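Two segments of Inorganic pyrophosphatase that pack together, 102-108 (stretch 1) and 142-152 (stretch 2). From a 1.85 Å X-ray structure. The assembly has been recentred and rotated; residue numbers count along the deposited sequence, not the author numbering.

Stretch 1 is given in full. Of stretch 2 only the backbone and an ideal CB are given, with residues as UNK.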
# COMPACT_ATOMS: atom_id res chain seq x y z
N VAL B 102 -17.97 -20.97 -13.84
CA VAL B 102 -18.96 -19.89 -13.94
C VAL B 102 -19.72 -19.79 -12.64
O VAL B 102 -20.10 -20.80 -12.03
CB VAL B 102 -19.91 -20.07 -15.15
CG1 VAL B 102 -20.59 -21.46 -15.15
CG2 VAL B 102 -20.91 -18.92 -15.24
N MET B 103 -19.90 -18.55 -12.17
CA MET B 103 -20.80 -18.26 -11.06
C MET B 103 -22.16 -17.94 -11.66
O MET B 103 -22.34 -16.87 -12.25
CB MET B 103 -20.26 -17.10 -10.23
CG MET B 103 -21.04 -16.89 -8.95
SD MET B 103 -20.43 -15.47 -8.02
CE MET B 103 -21.20 -14.13 -8.92
N LYS B 104 -23.12 -18.87 -11.55
CA LYS B 104 -24.48 -18.60 -12.00
C LYS B 104 -25.15 -17.66 -11.02
O LYS B 104 -25.21 -17.95 -9.82
CB LYS B 104 -25.29 -19.89 -12.13
CG LYS B 104 -24.74 -20.83 -13.20
CD LYS B 104 -24.95 -20.28 -14.59
CE LYS B 104 -26.42 -20.32 -14.98
NZ LYS B 104 -26.68 -19.93 -16.39
N PHE B 105 -25.69 -16.55 -11.52
CA PHE B 105 -26.03 -15.45 -10.64
C PHE B 105 -27.26 -14.73 -11.17
O PHE B 105 -27.40 -14.52 -12.38
CB PHE B 105 -24.85 -14.49 -10.52
CG PHE B 105 -25.03 -13.38 -9.52
CD1 PHE B 105 -25.18 -13.65 -8.17
CD2 PHE B 105 -25.01 -12.06 -9.94
CE1 PHE B 105 -25.34 -12.61 -7.25
CE2 PHE B 105 -25.15 -11.01 -9.03
CZ PHE B 105 -25.31 -11.29 -7.68
N VAL B 106 -28.14 -14.36 -10.25
CA VAL B 106 -29.34 -13.61 -10.58
C VAL B 106 -29.26 -12.29 -9.84
O VAL B 106 -29.00 -12.26 -8.63
CB VAL B 106 -30.62 -14.39 -10.22
CG1 VAL B 106 -31.85 -13.52 -10.45
CG2 VAL B 106 -30.69 -15.67 -11.06
N ASP B 107 -29.44 -11.20 -10.58
CA ASP B 107 -29.31 -9.84 -10.06
C ASP B 107 -30.53 -9.08 -10.53
O ASP B 107 -30.72 -8.91 -11.74
CB ASP B 107 -28.01 -9.20 -10.58
CG ASP B 107 -27.70 -7.86 -9.92
OD1 ASP B 107 -28.59 -7.22 -9.33
OD2 ASP B 107 -26.52 -7.43 -10.02
N ASP B 108 -31.38 -8.66 -9.59
CA ASP B 108 -32.54 -7.82 -9.88
C ASP B 108 -33.49 -8.47 -10.89
O ASP B 108 -34.08 -7.80 -11.74
CB ASP B 108 -32.10 -6.42 -10.36
CG ASP B 108 -33.22 -5.39 -10.25
OD1 ASP B 108 -34.01 -5.45 -9.28
OD2 ASP B 108 -33.29 -4.52 -11.14
N UNK B 142 -16.25 -17.10 0.04
CA UNK B 142 -16.17 -15.65 0.24
C UNK B 142 -16.74 -14.90 -0.95
O UNK B 142 -17.45 -13.90 -0.79
CB UNK B 142 -14.72 -15.22 0.48
N UNK B 143 -16.42 -15.36 -2.16
CA UNK B 143 -16.96 -14.74 -3.36
C UNK B 143 -18.48 -14.88 -3.38
O UNK B 143 -19.20 -13.95 -3.73
CB UNK B 143 -16.34 -15.36 -4.61
N UNK B 144 -18.96 -16.06 -3.00
CA UNK B 144 -20.40 -16.29 -2.94
C UNK B 144 -21.05 -15.33 -1.95
O UNK B 144 -22.08 -14.72 -2.24
CB UNK B 144 -20.70 -17.74 -2.55
N UNK B 145 -20.45 -15.20 -0.76
CA UNK B 145 -21.04 -14.30 0.23
C UNK B 145 -21.07 -12.87 -0.29
O UNK B 145 -22.07 -12.15 -0.12
CB UNK B 145 -20.26 -14.37 1.55
N UNK B 146 -19.97 -12.42 -0.90
CA UNK B 146 -19.89 -11.08 -1.44
C UNK B 146 -21.06 -10.80 -2.37
O UNK B 146 -21.78 -9.81 -2.22
CB UNK B 146 -18.56 -10.88 -2.18
N UNK B 147 -21.25 -11.66 -3.37
CA UNK B 147 -22.26 -11.35 -4.37
C UNK B 147 -23.67 -11.58 -3.87
O UNK B 147 -24.60 -11.00 -4.43
CB UNK B 147 -22.02 -12.19 -5.63
N UNK B 148 -23.85 -12.40 -2.83
CA UNK B 148 -25.16 -12.56 -2.20
C UNK B 148 -25.55 -11.36 -1.35
O UNK B 148 -26.74 -11.18 -1.06
CB UNK B 148 -25.17 -13.82 -1.34
N UNK B 149 -24.59 -10.53 -0.96
CA UNK B 149 -24.87 -9.50 0.03
C UNK B 149 -24.43 -8.08 -0.34
O UNK B 149 -24.66 -7.16 0.46
CB UNK B 149 -24.20 -9.89 1.35
N UNK B 150 -23.81 -7.86 -1.50
CA UNK B 150 -23.14 -6.58 -1.70
C UNK B 150 -24.11 -5.42 -1.91
O UNK B 150 -23.69 -4.26 -1.78
CB UNK B 150 -22.20 -6.68 -2.90
N UNK B 151 -25.39 -5.68 -2.15
CA UNK B 151 -26.38 -4.61 -2.19
C UNK B 151 -27.22 -4.55 -0.92
O UNK B 151 -28.25 -3.86 -0.91
CB UNK B 151 -27.29 -4.79 -3.40
N UNK B 152 -26.82 -5.24 0.14
CA UNK B 152 -27.69 -5.35 1.31
C UNK B 152 -28.01 -4.02 1.96
O UNK B 152 -29.02 -3.92 2.67
CB UNK B 152 -27.04 -6.27 2.35

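Strand 102-107 and helix 142-149 run nearly parallel (axes 14° apart, 10.0 Å at closest approach). The strand residues whose CB points across, Met103, Phe105 and Asp107, set what stretch 2 meets: apolar first, then acidic.

Position 142 has nothing of stretch 1 within 5.5 Å of its CB, so many side chains would serve; it is Gln142.

At 143, CA-to-CB points sideways and the ideal CB lies 5.3 Å from Met103 SD. A medium aliphatic side chain, Ile, Leu, Val or Met, could close that gap. The residue is Ile143, chi1 m, whose CG2 comes 4.1 Å from Met103 SD.

Positions 144, 145 and 146 also lack stretch 1 within 5.5 Å of their CB, leaving the choice wide. They are Glu144, Phe145 and His146, and none makes a close contact here.

Position 147 is the most constrained. Its CB points toward the strand, 3.7 Å from Phe105 CE1 and 3.9 Å from Met103 CE. A methyl and an aromatic ring at that range favour an apolar residue, aliphatic or aromatic. Phe147, chi1 -78° (m), places its ring face against the Met103 methyl: Met103 CE lies 3.9 Å from the centroid of the Phe147 ring, 27° off the normal, a CH-pi contact. The edge of Phe147 is directed at the face of Phe105, with centroids 5.7 Å apart and planes at 71°. The backbone contributes too, since Phe147 O sits 3.3 Å from Phe105 CE1, near the plane of that ring.

At 148 the CB points away, so stretch 1 leaves the choice open; Asn148 brings its end to 4.7 Å, beyond close contact. Position 149 opens a type I turn to 152, and stretch 1 allows many side chains there. It is His149, which turns toward 152.

Position 150 points toward stretch 1, yet no atom of stretch 1 lies within 5.5 Å of its CB. Tyr or Arg could reach the Asp107 carboxylate; shorter chains could at most meet Phe105. Tyr150, chi1 p, spans the gap: its CE1 lies 4.0 Å from Phe105 CZ, and its OH is 2.9 Å from Asp107 OD2.

At 151, also directed toward the strand but distant, the nearby acid favours a long basic chain, though a neutral one could fit. Lys151 extends through t at chi2 and chi3, bringing CE 3.9 Å from Asp107 OD1.

Position 152, out of reach, ends the turn, where a short polar residue such as Asp, Asn or Ser would suit. Asp152 OD2 accepts a 2.8 Å hydrogen bond from His149 ND1, linking the turn's ends.

Stretch 2, residues 142-152: QIEFHFNHYKD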
# COMPACT_ATOMS: atom_id res chain seq x y z
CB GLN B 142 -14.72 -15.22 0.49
CG GLN B 142 -14.11 -15.68 1.80
CD GLN B 142 -12.72 -15.09 2.02
OE1 GLN B 142 -12.56 -13.86 2.05
NE2 GLN B 142 -11.73 -15.96 2.17
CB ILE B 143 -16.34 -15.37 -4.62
CG1 ILE B 143 -14.82 -15.13 -4.66
CG2 ILE B 143 -17.02 -14.82 -5.88
CD1 ILE B 143 -14.13 -15.87 -5.79
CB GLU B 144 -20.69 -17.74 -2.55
CG GLU B 144 -22.18 -18.10 -2.58
CD GLU B 144 -22.42 -19.59 -2.43
OE1 GLU B 144 -21.59 -20.38 -2.91
OE2 GLU B 144 -23.44 -19.96 -1.82
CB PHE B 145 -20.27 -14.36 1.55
CG PHE B 145 -20.89 -13.51 2.65
CD1 PHE B 145 -20.65 -12.14 2.71
CD2 PHE B 145 -21.73 -14.09 3.60
CE1 PHE B 145 -21.23 -11.37 3.69
CE2 PHE B 145 -22.31 -13.31 4.60
CZ PHE B 145 -22.06 -11.95 4.65
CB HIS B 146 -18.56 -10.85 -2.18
CG HIS B 146 -18.49 -9.53 -2.88
ND1 HIS B 146 -18.18 -8.35 -2.23
CD2 HIS B 146 -18.77 -9.19 -4.16
CE1 HIS B 146 -18.24 -7.35 -3.09
NE2 HIS B 146 -18.61 -7.83 -4.26
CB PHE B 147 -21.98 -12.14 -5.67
CG PHE B 147 -20.87 -11.53 -6.47
CD1 PHE B 147 -21.09 -10.37 -7.20
CD2 PHE B 147 -19.58 -12.06 -6.43
CE1 PHE B 147 -20.06 -9.75 -7.92
CE2 PHE B 147 -18.53 -11.43 -7.14
CZ PHE B 147 -18.78 -10.30 -7.89
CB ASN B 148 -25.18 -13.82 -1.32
CG ASN B 148 -25.44 -15.09 -2.11
OD1 ASN B 148 -25.97 -15.03 -3.22
ND2 ASN B 148 -25.10 -16.24 -1.53
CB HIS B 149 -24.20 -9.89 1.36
CG HIS B 149 -24.82 -11.10 1.99
ND1 HIS B 149 -26.00 -11.03 2.72
CD2 HIS B 149 -24.46 -12.40 1.99
CE1 HIS B 149 -26.31 -12.24 3.15
NE2 HIS B 149 -25.40 -13.09 2.72
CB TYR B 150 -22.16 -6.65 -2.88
CG TYR B 150 -22.80 -6.69 -4.25
CD1 TYR B 150 -23.45 -7.83 -4.70
CD2 TYR B 150 -22.72 -5.59 -5.09
CE1 TYR B 150 -24.02 -7.86 -5.97
CE2 TYR B 150 -23.28 -5.61 -6.35
CZ TYR B 150 -23.92 -6.75 -6.79
OH TYR B 150 -24.48 -6.78 -8.05
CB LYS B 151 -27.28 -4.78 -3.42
CG LYS B 151 -26.55 -4.62 -4.76
CD LYS B 151 -27.50 -4.80 -5.92
CE LYS B 151 -26.88 -4.37 -7.24
NZ LYS B 151 -26.89 -2.89 -7.41
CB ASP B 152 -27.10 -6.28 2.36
CG ASP B 152 -27.44 -7.72 2.11
OD1 ASP B 152 -27.97 -8.00 1.01
OD2 ASP B 152 -27.19 -8.56 3.00
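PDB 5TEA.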